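Local coordinates for nonribosomal peptide synthase (Streptomyces sp. MJ635-86F5, PDB 5JJP), which probably activates an aliphatic beta-amino acid by ATP-dependent adenylation, as an adenylation enzyme of the ANL superfamily, at residues Ala203-Ala206 / Phe207-Ile211. Sequence-based numbering, arbitrary orientation.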
loop_
_atom_site.group_PDB
_atom_site.type_symbol
_atom_site.label_atom_id
_atom_site.label_comp_id
_atom_site.label_asym_id
_atom_site.label_seq_id
_atom_site.Cartn_x
_atom_site.Cartn_y
_atom_site.Cartn_z
ATOM N N ALA A 203 3.230 12.251 -1.531
ATOM C CA ALA A 203 2.115 11.915 -0.648
ATOM C C ALA A 203 2.356 10.578 -0.016
ATOM O O ALA A 203 2.068 10.394 1.169
ATOM C CB ALA A 203 0.800 11.905 -1.383
ATOM N N ASN A 204 2.799 9.621 -0.807
ATOM C CA ASN A 204 3.003 8.300 -0.261
ATOM C C ASN A 204 4.214 8.251 0.662
ATOM O O ASN A 204 4.191 7.605 1.709
ATOM C CB ASN A 204 3.036 7.205 -1.339
ATOM C CG ASN A 204 2.771 5.826 -0.749
ATOM O OD1 ASN A 204 1.799 5.633 0.032
ATOM N ND2 ASN A 204 3.643 4.913 -1.016
ATOM N N ILE A 205 5.231 9.029 0.330
ATOM C CA ILE A 205 6.378 9.192 1.226
ATOM C C ILE A 205 5.916 9.779 2.560
ATOM O O ILE A 205 6.361 9.346 3.640
ATOM C CB ILE A 205 7.472 10.024 0.566
ATOM C CG1 ILE A 205 8.183 9.196 -0.507
ATOM C CG2 ILE A 205 8.519 10.450 1.587
ATOM C CD1 ILE A 205 9.000 10.019 -1.447
ATOM N N ALA A 206 4.953 10.682 2.506
ATOM C CA ALA A 206 4.497 11.341 3.761
ATOM C C ALA A 206 3.772 10.328 4.635
ATOM O O ALA A 206 3.872 10.354 5.829
ATOM C CB ALA A 206 3.599 12.530 3.442
ATOM N N PHE A 207 3.042 9.428 3.995
ATOM C CA PHE A 207 2.422 8.357 4.664
ATOM C C PHE A 207 3.454 7.478 5.441
ATOM O O PHE A 207 3.298 7.241 6.609
ATOM C CB PHE A 207 1.658 7.515 3.691
ATOM C CG PHE A 207 1.009 6.337 4.329
ATOM C CD1 PHE A 207 -0.066 6.500 5.167
ATOM C CD2 PHE A 207 1.530 5.041 4.154
ATOM C CE1 PHE A 207 -0.639 5.410 5.824
ATOM C CE2 PHE A 207 0.960 3.963 4.784
ATOM C CZ PHE A 207 -0.132 4.144 5.611
ATOM N N HIS A 208 4.465 6.959 4.752
ATOM C CA HIS A 208 5.441 6.097 5.386
ATOM C C HIS A 208 6.189 6.853 6.490
ATOM O O HIS A 208 6.404 6.322 7.557
ATOM C CB HIS A 208 6.371 5.519 4.339
ATOM C CG HIS A 208 5.659 4.615 3.413
ATOM N ND1 HIS A 208 5.048 3.462 3.854
ATOM C CD2 HIS A 208 5.324 4.751 2.112
ATOM C CE1 HIS A 208 4.423 2.890 2.845
ATOM N NE2 HIS A 208 4.554 3.667 1.781
ATOM N N ARG A 209 6.515 8.116 6.241
ATOM C CA ARG A 209 7.167 8.906 7.255
ATOM C C ARG A 209 6.346 8.979 8.542
ATOM O O ARG A 209 6.878 8.834 9.653
ATOM C CB ARG A 209 7.412 10.331 6.759
ATOM C CG ARG A 209 8.606 10.511 5.861
ATOM C CD ARG A 209 8.966 12.001 5.902
ATOM N NE ARG A 209 8.048 12.742 5.118
ATOM C CZ ARG A 209 7.266 13.763 5.472
ATOM N NH1 ARG A 209 7.301 14.367 6.656
ATOM N NH2 ARG A 209 6.441 14.225 4.515
ATOM N N GLY A 210 5.068 9.311 8.394
ATOM C CA GLY A 210 4.180 9.382 9.536
ATOM C C GLY A 210 4.077 8.024 10.232
ATOM O O GLY A 210 4.215 7.957 11.455
ATOM N N ILE A 211 3.814 6.952 9.478
ATOM C CA ILE A 211 3.553 5.666 10.093
ATOM C C ILE A 211 4.789 5.104 10.862
ATOM O O ILE A 211 4.639 4.589 11.931
ATOM C CB ILE A 211 3.013 4.672 9.051
ATOM C CG1 ILE A 211 1.555 5.036 8.675
ATOM C CG2 ILE A 211 3.014 3.251 9.571
ATOM C CD1 ILE A 211 0.524 4.784 9.767
#
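A203 to A206 accept, through their carbonyl oxygens, the backbone N-H groups of F207 to G210. These four i to i+4 bonds belong to one alpha helix, 201-212, of the adenylation-enzyme fold. The R209 N to I205 O bond is the shortest of the four at 2.9 Å. The H208 N to N204 O bond measures 3.1 Å and is nearly straight, with 165° at the hydrogen.

On one side of the helix, N204 sets its amide beside F207 and H208. CG of N204 stands anti to the backbone N (chi1 -160°), and CG of F207 is anti to its own backbone N as well. With N204 and F207 three residues apart on the helix, the two side chains run side by side, with amide and phenyl planes almost parallel. Their contact is loose: N204 OD1 is 4.2 Å from F207 CD2.

Against H208 the same amide is turned nearly at right angles, 83° between planes. N204 ND2 lies in the plane of the imidazole at its edge, 3.2 Å from H208 NE2. CD2 of H208 also rests 3.1 Å from N204 O.

R209 leaves from another side of the helix. Its chain bends at chi3 and folds back over A206. This residue is exposed, whereas the others that touch here are buried. L31 and Y34 of helix 31-37, A239 and L240 of helix 232-243, and the loop residues M335, A336 and P388 pack around this part of the helix. On R209 the guanidinium reaches the methyl of A206, with NH2 3.5 Å from A206 CB.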